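Local coordinates for protein flavodoxin (Bacteroides uniformis, PDB 4J8P) that binds flavin mononucleotide in a flavodoxin-like fold and probably takes part in electron transfer, at residues K7-Y12 / G75-Y80. Residues are numbered along the deposited sequence; the frame is centred on the assembly and turned at random.
Sequences KTLVAY and GSLAEY
K7 and Y80 meet as a parallel bridge where two neighbouring strands of the flavodoxin sheet begin, an example of a parallel pairing that begins directly after a turn. In this five-stranded parallel sheet, strand 7-12 lies between strands 33-36 and 80-88, and a type I turn from L77 to Y80 delivers the chain to the latter. Backbone bonding opens the pairing: K7 N donates to E79 O at 3.0 Å, in the plane of that carbonyl, and K7 O receives a CA-H...O contact from Y80 CA. Backbone hydrogen bonds pairing K7 with D81 and L9 with T82 carry the pairing on along strand 80-88. Charge adds a second link between K7 and E79. The lysine chain bends at chi2, chi3 and chi4, and its NZ makes a 2.8 Å salt bridge with E79 OE1, which accepts through its anti lone pair, the one away from the other carboxylate oxygen. Apolar contacts centre on the Y80 ring, which is sandwiched over its centre by L9 CB on one face and E79 CG, 3.5 Å above the plane, on the other. L9 CG stands anti to the backbone N (chi1 -179°), and beyond it CD1 lies against Y80 CZ and OH while CD2 meets L77 CD2 at 4.0 Å. An alanine in place of Y80 would probably leave a gap between L9 and E79 and deprive both of the ring they enclose. The L9 contact is a CH-pi interaction, with CB 3.7 Å from the Y80 ring centroid and 11° off the ring normal.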
loop_
_atom_site.group_PDB
_atom_site.type_symbol
_atom_site.label_atom_id
_atom_site.label_comp_id
_atom_site.label_asym_id
_atom_site.label_seq_id
_atom_site.Cartn_x
_atom_site.Cartn_y
_atom_site.Cartn_z
ATOM N N LYS A 7 -18.230 4.332 -2.133
ATOM C CA LYS A 7 -17.221 4.393 -3.198
ATOM C C LYS A 7 -15.990 3.553 -2.861
ATOM O O LYS A 7 -15.863 3.067 -1.735
ATOM C CB LYS A 7 -16.777 5.834 -3.477
ATOM C CG LYS A 7 -17.881 6.790 -3.949
ATOM C CD LYS A 7 -17.473 7.524 -5.228
ATOM C CE LYS A 7 -16.556 8.712 -5.024
ATOM N NZ LYS A 7 -17.299 9.920 -4.573
ATOM N N THR A 8 -15.112 3.354 -3.859
ATOM C CA THR A 8 -13.890 2.568 -3.673
ATOM C C THR A 8 -12.680 3.439 -3.942
ATOM O O THR A 8 -12.640 4.202 -4.916
ATOM C CB THR A 8 -13.898 1.301 -4.564
ATOM O OG1 THR A 8 -15.014 0.478 -4.184
ATOM C CG2 THR A 8 -12.587 0.494 -4.473
ATOM N N LEU A 9 -11.696 3.343 -3.034
ATOM C CA LEU A 9 -10.436 4.066 -3.156
ATOM C C LEU A 9 -9.343 3.071 -3.453
ATOM O O LEU A 9 -9.309 2.040 -2.793
ATOM C CB LEU A 9 -10.116 4.815 -1.836
ATOM C CG LEU A 9 -8.805 5.644 -1.832
ATOM C CD1 LEU A 9 -8.899 6.808 -2.838
ATOM C CD2 LEU A 9 -8.502 6.209 -0.430
ATOM N N VAL A 10 -8.444 3.357 -4.431
ATOM C CA VAL A 10 -7.269 2.503 -4.642
ATOM C C VAL A 10 -6.091 3.394 -4.313
ATOM O O VAL A 10 -5.737 4.258 -5.126
ATOM C CB VAL A 10 -7.188 1.866 -6.045
ATOM C CG1 VAL A 10 -5.881 1.097 -6.246
ATOM C CG2 VAL A 10 -8.393 0.963 -6.283
ATOM N N ALA A 11 -5.563 3.257 -3.091
ATOM C CA ALA A 11 -4.420 4.023 -2.611
ATOM C C ALA A 11 -3.159 3.200 -2.789
ATOM O O ALA A 11 -3.200 1.974 -2.613
ATOM C CB ALA A 11 -4.615 4.370 -1.145
ATOM N N TYR A 12 -2.059 3.833 -3.183
ATOM C CA TYR A 12 -0.841 3.040 -3.363
ATOM C C TYR A 12 0.389 3.868 -3.122
ATOM O O TYR A 12 0.377 5.085 -3.374
ATOM C CB TYR A 12 -0.770 2.447 -4.802
ATOM C CG TYR A 12 -0.434 3.494 -5.825
ATOM C CD1 TYR A 12 -1.422 4.321 -6.349
ATOM C CD2 TYR A 12 0.884 3.714 -6.220
ATOM C CE1 TYR A 12 -1.103 5.359 -7.218
ATOM C CE2 TYR A 12 1.214 4.752 -7.081
ATOM C CZ TYR A 12 0.214 5.551 -7.597
ATOM O OH TYR A 12 0.485 6.546 -8.493
ATOM N N GLY A 75 -7.126 13.874 3.007
ATOM C CA GLY A 75 -8.475 14.413 2.914
ATOM C C GLY A 75 -9.432 13.449 3.588
ATOM O O GLY A 75 -8.996 12.440 4.163
ATOM N N SER A 76 -10.741 13.725 3.504
ATOM C CA SER A 76 -11.755 12.860 4.110
ATOM C C SER A 76 -11.859 11.513 3.385
ATOM O O SER A 76 -11.803 11.470 2.155
ATOM C CB SER A 76 -13.121 13.547 4.117
ATOM O OG SER A 76 -14.174 12.646 4.421
ATOM N N LEU A 77 -12.053 10.422 4.156
ATOM C CA LEU A 77 -12.234 9.071 3.600
ATOM C C LEU A 77 -13.687 8.618 3.770
ATOM O O LEU A 77 -14.033 7.503 3.393
ATOM C CB LEU A 77 -11.259 8.052 4.248
ATOM C CG LEU A 77 -9.768 8.405 4.216
ATOM C CD1 LEU A 77 -8.952 7.394 5.019
ATOM C CD2 LEU A 77 -9.226 8.487 2.778
ATOM N N ALA A 78 -14.561 9.506 4.298
ATOM C CA ALA A 78 -15.970 9.237 4.562
ATOM C C ALA A 78 -16.742 8.660 3.358
ATOM O O ALA A 78 -17.569 7.772 3.557
ATOM C CB ALA A 78 -16.655 10.515 5.043
ATOM N N GLU A 79 -16.454 9.127 2.122
ATOM C CA GLU A 79 -17.168 8.667 0.912
ATOM C C GLU A 79 -16.848 7.192 0.515
ATOM O O GLU A 79 -17.554 6.597 -0.317
ATOM C CB GLU A 79 -16.858 9.599 -0.278
ATOM C CG GLU A 79 -15.380 9.679 -0.644
ATOM C CD GLU A 79 -14.970 10.812 -1.562
ATOM O OE1 GLU A 79 -15.340 10.777 -2.757
ATOM O OE2 GLU A 79 -14.221 11.703 -1.103
ATOM N N TYR A 80 -15.793 6.609 1.097
ATOM C CA TYR A 80 -15.413 5.252 0.717
ATOM C C TYR A 80 -15.837 4.191 1.717
ATOM O O TYR A 80 -15.643 4.373 2.922
ATOM C CB TYR A 80 -13.885 5.182 0.567
ATOM C CG TYR A 80 -13.314 6.244 -0.343
ATOM C CD1 TYR A 80 -13.518 6.191 -1.719
ATOM C CD2 TYR A 80 -12.597 7.318 0.173
ATOM C CE1 TYR A 80 -13.022 7.182 -2.559
ATOM C CE2 TYR A 80 -12.059 8.293 -0.663
ATOM C CZ TYR A 80 -12.290 8.230 -2.028
ATOM O OH TYR A 80 -11.732 9.155 -2.873
#